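The same site in two structures of 2,4-dihydroxyhept-2-ene-1,7-dioic acid aldolase from Kordia algicida, which binds heme as an H-NOX protein and probably serves as a sensor of nitric oxide or oxygen: PDB 6BDD (chain A, 1.90 Å), residues 66-71 and 139-144, and PDB 6BDE (chain B, 1.64 Å), residues 66-71 and 139-144. One frame, after least-squares fit of the local backbone (RMSD 0.34 Å); residues are numbered along the deposited sequences.

Structure 1 (6BDD); sequences LLLTYA and MHHFGL. With HEM (protoporphyrin IX containing Fe), chain C.
Tyr70 and Phe142 both carry CG anti to the backbone N (chi1 170° and -173°), and this brings their rings together where helix 63-81 lies beside helix 140-153. The rings meet obliquely, planes at 44°, with Tyr70 CE2 3.7 Å from Phe142 CE1. Beside them the methyl of Ala71 points at the other helix: its CB lies 3.1 Å from Phe142 O, a tight contact, and 3.6 Å from Phe142 CD1. On the rim opposite Ala71, Phe142 CD2 lies 3.5 Å from HEM C3D, so the ring lies between Ala71 and the porphyrin. Met139, Phe142 and Gly143 line the H-NOX heme pocket, and helix 63-81 backs them. Further along, Leu67 CD2 packs on Met139 CE, and Leu68 CD1 sits against His141 CD2 (3.6 Å) and Leu144 CD2. Leu68 CA also makes a CA-H...O contact with His141 O. The ND1 atoms of His140 and His141 share a hydrogen bond of 3.0 Å. Tyr133 and Arg137, both hydrogen-bonded to the heme, stand close to Met139.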
loop_
_atom_site.group_PDB
_atom_site.type_symbol
_atom_site.label_atom_id
_atom_site.label_comp_id
_atom_site.label_asym_id
_atom_site.label_seq_id
_atom_site.Cartn_x
_atom_site.Cartn_y
_atom_site.Cartn_z
ATOM N N LEU A 66 9.246 -1.199 6.116
ATOM C CA LEU A 66 8.189 -2.007 6.714
ATOM C C LEU A 66 6.889 -1.881 5.930
ATOM O O LEU A 66 6.199 -2.880 5.697
ATOM C CB LEU A 66 7.980 -1.601 8.173
ATOM C CG LEU A 66 9.125 -1.921 9.135
ATOM C CD1 LEU A 66 8.909 -1.238 10.476
ATOM C CD2 LEU A 66 9.273 -3.425 9.313
ATOM N N LEU A 67 6.543 -0.661 5.513
ATOM C CA LEU A 67 5.328 -0.463 4.728
ATOM C C LEU A 67 5.445 -1.110 3.354
ATOM O O LEU A 67 4.456 -1.627 2.821
ATOM C CB LEU A 67 5.030 1.031 4.589
ATOM C CG LEU A 67 4.291 1.704 5.747
ATOM C CD1 LEU A 67 4.099 3.184 5.460
ATOM C CD2 LEU A 67 2.954 1.025 6.000
ATOM N N LEU A 68 6.642 -1.086 2.763
ATOM C CA LEU A 68 6.839 -1.704 1.456
ATOM C C LEU A 68 6.634 -3.210 1.528
ATOM O O LEU A 68 5.891 -3.789 0.726
ATOM C CB LEU A 68 8.235 -1.374 0.924
ATOM C CG LEU A 68 8.527 -1.609 -0.563
ATOM C CD1 LEU A 68 9.615 -0.663 -1.031
ATOM C CD2 LEU A 68 8.934 -3.051 -0.844
ATOM N N THR A 69 7.297 -3.866 2.485
ATOM C CA THR A 69 7.169 -5.314 2.621
ATOM C C THR A 69 5.730 -5.715 2.923
ATOM O O THR A 69 5.224 -6.699 2.371
ATOM C CB THR A 69 8.111 -5.821 3.714
ATOM O OG1 THR A 69 9.463 -5.485 3.375
ATOM C CG2 THR A 69 7.993 -7.330 3.866
ATOM N N TYR A 70 5.055 -4.959 3.791
ATOM C CA TYR A 70 3.659 -5.261 4.093
ATOM C C TYR A 70 2.778 -5.074 2.865
ATOM O O TYR A 70 1.867 -5.874 2.616
ATOM C CB TYR A 70 3.168 -4.385 5.246
ATOM C CG TYR A 70 1.676 -4.464 5.478
ATOM C CD1 TYR A 70 1.036 -5.691 5.597
ATOM C CD2 TYR A 70 0.907 -3.312 5.575
ATOM C CE1 TYR A 70 -0.326 -5.768 5.802
ATOM C CE2 TYR A 70 -0.457 -3.380 5.784
ATOM C CZ TYR A 70 -1.067 -4.611 5.898
ATOM O OH TYR A 70 -2.426 -4.686 6.105
ATOM N N ALA A 71 3.036 -4.025 2.081
ATOM C CA ALA A 71 2.233 -3.779 0.889
ATOM C C ALA A 71 2.396 -4.897 -0.131
ATOM O O ALA A 71 1.422 -5.314 -0.767
ATOM C CB ALA A 71 2.612 -2.435 0.272
ATOM N N MET A 139 1.858 7.416 3.016
ATOM C CA MET A 139 2.090 5.986 2.807
ATOM C C MET A 139 2.526 5.701 1.375
ATOM O O MET A 139 2.026 4.785 0.723
ATOM C CB MET A 139 0.839 5.195 3.169
ATOM C CG MET A 139 0.434 5.316 4.631
ATOM S SD MET A 139 -1.083 4.421 5.018
ATOM C CE MET A 139 -0.616 2.752 4.568
ATOM N N HIS A 140 3.478 6.492 0.875
ATOM C CA HIS A 140 3.932 6.328 -0.503
ATOM C C HIS A 140 4.595 4.975 -0.726
ATOM O O HIS A 140 4.501 4.413 -1.823
ATOM C CB HIS A 140 4.892 7.458 -0.879
ATOM C CG HIS A 140 5.837 7.840 0.218
ATOM N ND1 HIS A 140 7.003 7.149 0.470
ATOM C CD2 HIS A 140 5.789 8.842 1.128
ATOM C CE1 HIS A 140 7.631 7.709 1.488
ATOM N NE2 HIS A 140 6.916 8.738 1.905
ATOM N N HIS A 141 5.268 4.433 0.291
ATOM C CA HIS A 141 5.900 3.129 0.140
ATOM C C HIS A 141 4.900 1.984 0.220
ATOM O O HIS A 141 5.189 0.892 -0.282
ATOM C CB HIS A 141 7.000 2.947 1.186
ATOM C CG HIS A 141 8.360 3.335 0.695
ATOM N ND1 HIS A 141 8.656 4.610 0.263
ATOM C CD2 HIS A 141 9.497 2.615 0.551
ATOM C CE1 HIS A 141 9.921 4.661 -0.118
ATOM N NE2 HIS A 141 10.453 3.463 0.046
ATOM N N PHE A 142 3.741 2.206 0.842
ATOM C CA PHE A 142 2.646 1.253 0.710
ATOM C C PHE A 142 2.147 1.204 -0.728
ATOM O O PHE A 142 1.862 0.126 -1.260
ATOM C CB PHE A 142 1.512 1.619 1.668
ATOM C CG PHE A 142 0.407 0.600 1.725
ATOM C CD1 PHE A 142 0.535 -0.540 2.501
ATOM C CD2 PHE A 142 -0.764 0.787 1.007
ATOM C CE1 PHE A 142 -0.481 -1.478 2.557
ATOM C CE2 PHE A 142 -1.784 -0.146 1.059
ATOM C CZ PHE A 142 -1.643 -1.280 1.835
ATOM N N GLY A 143 2.046 2.364 -1.379
ATOM C CA GLY A 143 1.699 2.379 -2.789
ATOM C C GLY A 143 2.787 1.801 -3.670
ATOM O O GLY A 143 2.495 1.178 -4.695
ATOM N N LEU A 144 4.052 1.993 -3.287
ATOM C CA LEU A 144 5.156 1.439 -4.064
ATOM C C LEU A 144 5.141 -0.085 -4.036
ATOM O O LEU A 144 5.413 -0.731 -5.054
ATOM C CB LEU A 144 6.488 1.974 -3.537
ATOM C CG LEU A 144 7.759 1.398 -4.166
ATOM C CD1 LEU A 144 7.778 1.645 -5.665
ATOM C CD2 LEU A 144 8.998 1.987 -3.508
HETATM C CHA HEM C . -5.434 2.068 0.632
HETATM C CHB HEM C . -8.117 -1.172 -1.756
HETATM C CHC HEM C . -5.092 -0.972 -5.508
HETATM C CHD HEM C . -2.790 2.662 -3.352
HETATM C C1A HEM C . -6.368 1.108 0.332
HETATM C C2A HEM C . -7.306 0.527 1.270
HETATM C C3A HEM C . -8.043 -0.364 0.613
HETATM C C4A HEM C . -7.598 -0.378 -0.765
HETATM C CMA HEM C . -9.173 -1.226 1.213
HETATM C CAA HEM C . -7.433 0.879 2.767
HETATM C CBA HEM C . -8.385 2.058 2.931
HETATM C CGA HEM C . -8.631 2.309 4.395
HETATM O O1A HEM C . -9.458 3.198 4.722
HETATM O O2A HEM C . -8.002 1.616 5.237
HETATM C C1B HEM C . -7.495 -1.430 -2.950
HETATM C C2B HEM C . -7.883 -2.468 -3.886
HETATM C C3B HEM C . -7.038 -2.416 -4.926
HETATM C C4B HEM C . -6.108 -1.337 -4.666
HETATM C CMB HEM C . -9.069 -3.434 -3.649
HETATM C CAB HEM C . -6.977 -3.271 -6.219
HETATM C CBB HEM C . -7.905 -4.161 -6.592
HETATM C C1C HEM C . -4.167 -0.010 -5.209
HETATM C C2C HEM C . -2.958 0.250 -5.963
HETATM C C3C HEM C . -2.319 1.260 -5.353
HETATM C C4C HEM C . -3.118 1.657 -4.218
HETATM C CMC HEM C . -2.548 -0.548 -7.223
HETATM C CAC HEM C . -0.992 1.973 -5.699
HETATM C CBC HEM C . -0.296 1.739 -6.809
HETATM C C1D HEM C . -3.221 2.708 -2.056
HETATM C C2D HEM C . -2.509 3.339 -0.969
HETATM C C3D HEM C . -3.232 3.185 0.135
HETATM C C4D HEM C . -4.428 2.440 -0.223
HETATM C CMD HEM C . -1.153 4.068 -1.081
HETATM C CAD HEM C . -2.834 3.708 1.535
HETATM C CBD HEM C . -3.763 4.838 1.971
HETATM C CGD HEM C . -3.097 6.172 1.748
HETATM O O1D HEM C . -1.990 6.205 1.152
HETATM O O2D HEM C . -3.676 7.209 2.162
HETATM N NA HEM C . -6.567 0.534 -0.916
HETATM N NB HEM C . -6.401 -0.744 -3.449
HETATM N NC HEM C . -4.246 0.866 -4.142
HETATM N ND HEM C . -4.398 2.155 -1.580
HETATM FE FE HEM C . -5.517 0.837 -2.594
#

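Structure 2 (6BDE); sequences LLLTYG and MHHFGL. Engineered in segment 66-71: Gly71 (natural residue Ala). With HEM (protoporphyrin IX containing Fe), chain D.
With CG anti to the backbone N in Tyr70 (chi1 -178°) and in Phe142 (chi1 -179°), the two rings are brought together. They meet obliquely, planes at 45°, with Tyr70 CE2 3.6 Å from Phe142 CE1. The engineered Gly71 follows; having no side chain, it touches the other helix through its backbone, CA lying 3.4 Å from Phe142 O in a CA-H...O contact and 3.5 Å from Phe142 CD1. On the rim opposite Gly71, Phe142 CD2 is 3.6 Å from HEM C3D, so the ring lies between Gly71 and the porphyrin. Met139, Phe142 and Gly143 line the heme pocket. Leu67 CD2 packs on Met139 CE, while Leu68 CD1 rests against His141 CD2 (3.8 Å) and Leu144 CD2. A CA-H...O contact also runs from Leu68 CA to His141 O. His140 ND1 and His141 ND1 are hydrogen-bonded at 2.9 Å. Close to Met139 stand Tyr133 and Arg137, each hydrogen-bonded to the heme.

Comparison
The hydrogen bond between the two histidine ND1 atoms is kept: His140(A) ND1 to His141(A) ND1 at 3.0 Å, His140(B) ND1 to His141(B) ND1 at 2.9 Å. The comparable CA atoms coincide within the error, and the side chains of Leu67(A), Leu68(A), Tyr70(A), Met139(A), His141(A), Phe142(A) and Leu144(A) and their counterparts in chain B keep their places. What changes is the packing at one methyl. CB of Ala71(A) has no counterpart in the engineered Gly71(B), and no well-ordered atom of the facing segment or of the heme stands in its place in chain B. Within its own helix, the contacts of Ala71(A) CB with Leu67(A) O at 3.2 Å and with Leu68(A) O at 3.6 Å go with it. Across the helices, Gly71(B) still touches Phe142(B), now without a side chain; the tight contact of Ala71(A) CB with Phe142(A) O at 3.1 Å is absent, and the two helices may be less firmly spaced here.

Structure 2 (6BDE)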
loop_
_atom_site.group_PDB
_atom_site.type_symbol
_atom_site.label_atom_id
_atom_site.label_comp_id
_atom_site.label_asym_id
_atom_site.label_seq_id
_atom_site.Cartn_x
_atom_site.Cartn_y
_atom_site.Cartn_z
ATOM N N LEU B 66 9.281 -1.239 6.128
ATOM C CA LEU B 66 8.167 -1.976 6.714
ATOM C C LEU B 66 6.905 -1.819 5.875
ATOM O O LEU B 66 6.190 -2.797 5.624
ATOM C CB LEU B 66 7.921 -1.509 8.148
ATOM C CG LEU B 66 9.000 -1.838 9.181
ATOM C CD1 LEU B 66 8.768 -1.064 10.470
ATOM C CD2 LEU B 66 9.040 -3.335 9.450
ATOM N N LEU B 67 6.617 -0.592 5.428
ATOM C CA LEU B 67 5.435 -0.362 4.606
ATOM C C LEU B 67 5.595 -0.953 3.211
ATOM O O LEU B 67 4.607 -1.392 2.612
ATOM C CB LEU B 67 5.139 1.136 4.520
ATOM C CG LEU B 67 4.479 1.758 5.752
ATOM C CD1 LEU B 67 4.271 3.252 5.555
ATOM C CD2 LEU B 67 3.162 1.065 6.064
ATOM N N LEU B 68 6.818 -0.968 2.676
ATOM C CA LEU B 68 7.053 -1.614 1.388
ATOM C C LEU B 68 6.741 -3.103 1.471
ATOM O O LEU B 68 6.014 -3.645 0.632
ATOM C CB LEU B 68 8.498 -1.383 0.939
ATOM C CG LEU B 68 8.853 -1.662 -0.527
ATOM C CD1 LEU B 68 10.036 -0.808 -0.953
ATOM C CD2 LEU B 68 9.147 -3.138 -0.780
ATOM N N THR B 69 7.289 -3.779 2.484
ATOM C CA THR B 69 7.022 -5.203 2.662
ATOM C C THR B 69 5.536 -5.461 2.882
ATOM O O THR B 69 4.979 -6.424 2.343
ATOM C CB THR B 69 7.842 -5.745 3.834
ATOM O OG1 THR B 69 9.239 -5.599 3.548
ATOM C CG2 THR B 69 7.533 -7.215 4.073
ATOM N N TYR B 70 4.875 -4.603 3.663
ATOM C CA TYR B 70 3.443 -4.772 3.888
ATOM C C TYR B 70 2.649 -4.536 2.609
ATOM O O TYR B 70 1.702 -5.276 2.316
ATOM C CB TYR B 70 2.968 -3.832 4.996
ATOM C CG TYR B 70 1.499 -3.978 5.320
ATOM C CD1 TYR B 70 0.899 -5.230 5.358
ATOM C CD2 TYR B 70 0.712 -2.867 5.587
ATOM C CE1 TYR B 70 -0.442 -5.372 5.650
ATOM C CE2 TYR B 70 -0.632 -2.998 5.880
ATOM C CZ TYR B 70 -1.202 -4.253 5.911
ATOM O OH TYR B 70 -2.540 -4.393 6.203
ATOM N N GLY B 71 3.015 -3.510 1.838
ATOM C CA GLY B 71 2.318 -3.253 0.588
ATOM C C GLY B 71 2.423 -4.408 -0.388
ATOM O O GLY B 71 1.460 -4.731 -1.090
ATOM N N MET B 139 1.793 7.187 3.094
ATOM C CA MET B 139 2.019 5.758 2.889
ATOM C C MET B 139 2.486 5.460 1.470
ATOM O O MET B 139 2.026 4.504 0.837
ATOM C CB MET B 139 0.756 4.971 3.225
ATOM C CG MET B 139 0.370 5.056 4.694
ATOM S SD MET B 139 -1.139 4.158 5.098
ATOM C CE MET B 139 -0.671 2.486 4.655
ATOM N N HIS B 140 3.419 6.269 0.959
ATOM C CA HIS B 140 3.878 6.110 -0.417
ATOM C C HIS B 140 4.537 4.753 -0.640
ATOM O O HIS B 140 4.398 4.158 -1.716
ATOM C CB HIS B 140 4.842 7.243 -0.776
ATOM C CG HIS B 140 5.758 7.637 0.342
ATOM N ND1 HIS B 140 6.921 6.954 0.627
ATOM C CD2 HIS B 140 5.685 8.646 1.241
ATOM C CE1 HIS B 140 7.523 7.523 1.656
ATOM N NE2 HIS B 140 6.795 8.553 2.047
ATOM N N HIS B 141 5.265 4.249 0.357
ATOM C CA HIS B 141 5.923 2.958 0.201
ATOM C C HIS B 141 4.955 1.788 0.309
ATOM O O HIS B 141 5.245 0.709 -0.221
ATOM C CB HIS B 141 7.053 2.812 1.223
ATOM C CG HIS B 141 8.377 3.288 0.716
ATOM N ND1 HIS B 141 8.573 4.563 0.233
ATOM C CD2 HIS B 141 9.568 2.653 0.597
ATOM C CE1 HIS B 141 9.829 4.698 -0.153
ATOM N NE2 HIS B 141 10.454 3.553 0.057
ATOM N N PHE B 142 3.818 1.972 0.985
ATOM C CA PHE B 142 2.750 0.983 0.900
ATOM C C PHE B 142 2.237 0.872 -0.529
ATOM O O PHE B 142 2.040 -0.236 -1.044
ATOM C CB PHE B 142 1.615 1.350 1.859
ATOM C CG PHE B 142 0.477 0.366 1.862
ATOM C CD1 PHE B 142 0.596 -0.852 2.510
ATOM C CD2 PHE B 142 -0.716 0.666 1.224
ATOM C CE1 PHE B 142 -0.452 -1.758 2.515
ATOM C CE2 PHE B 142 -1.768 -0.233 1.227
ATOM C CZ PHE B 142 -1.635 -1.447 1.873
ATOM N N GLY B 143 2.029 2.012 -1.191
ATOM C CA GLY B 143 1.653 1.987 -2.591
ATOM C C GLY B 143 2.760 1.479 -3.492
ATOM O O GLY B 143 2.487 0.820 -4.499
ATOM N N LEU B 144 4.018 1.773 -3.149
ATOM C CA LEU B 144 5.136 1.266 -3.938
ATOM C C LEU B 144 5.177 -0.256 -3.912
ATOM O O LEU B 144 5.431 -0.893 -4.941
ATOM C CB LEU B 144 6.453 1.850 -3.420
ATOM C CG LEU B 144 7.745 1.304 -4.034
ATOM C CD1 LEU B 144 7.764 1.503 -5.541
ATOM C CD2 LEU B 144 8.959 1.958 -3.394
HETATM C CHA HEM D . -5.571 2.268 1.131
HETATM C CHB HEM D . -8.414 -1.599 -1.408
HETATM C CHC HEM D . -5.040 -1.251 -5.752
HETATM C CHD HEM D . -2.038 2.452 -3.106
HETATM C C1A HEM D . -6.526 1.044 0.426
HETATM C C2A HEM D . -7.361 0.502 1.431
HETATM C C3A HEM D . -8.058 -0.447 0.800
HETATM C C4A HEM D . -7.587 -0.408 -0.527
HETATM C CMA HEM D . -9.131 -1.363 1.386
HETATM C CAA HEM D . -7.469 0.923 2.896
HETATM C CBA HEM D . -8.520 2.034 2.990
HETATM C CGA HEM D . -8.792 2.422 4.441
HETATM O O1A HEM D . -9.763 3.176 4.716
HETATM O O2A HEM D . -8.052 1.991 5.364
HETATM C C1B HEM D . -7.532 -1.727 -2.802
HETATM C C2B HEM D . -7.787 -2.927 -3.736
HETATM C C3B HEM D . -6.886 -2.773 -4.830
HETATM C C4B HEM D . -6.135 -1.508 -4.530
HETATM C CMB HEM D . -8.810 -4.043 -3.528
HETATM C CAB HEM D . -6.719 -3.668 -6.054
HETATM C CBB HEM D . -7.742 -3.925 -6.842
HETATM C C1C HEM D . -3.978 -0.111 -5.041
HETATM C C2C HEM D . -2.768 -0.040 -5.767
HETATM C C3C HEM D . -2.034 0.874 -5.109
HETATM C C4C HEM D . -2.852 1.291 -4.042
HETATM C CMC HEM D . -2.383 -0.822 -7.020
HETATM C CAC HEM D . -0.631 1.365 -5.450
HETATM C CBC HEM D . -0.474 2.535 -6.031
HETATM C C1D HEM D . -2.973 2.508 -1.718
HETATM C C2D HEM D . -2.209 3.235 -0.637
HETATM C C3D HEM D . -3.074 3.221 0.490
HETATM C C4D HEM D . -4.348 2.470 0.045
HETATM C CMD HEM D . -0.822 3.866 -0.728
HETATM C CAD HEM D . -2.792 3.832 1.863
HETATM C CBD HEM D . -3.781 4.948 2.182
HETATM C CGD HEM D . -3.147 6.289 1.833
HETATM O O1D HEM D . -2.091 6.319 1.148
HETATM O O2D HEM D . -3.686 7.357 2.225
HETATM N NA HEM D . -6.545 0.476 -0.852
HETATM N NB HEM D . -6.387 -0.796 -3.250
HETATM N NC HEM D . -4.095 0.661 -3.880
HETATM N ND HEM D . -4.297 1.910 -1.392
HETATM FE FE HEM D . -5.617 0.950 -2.585
#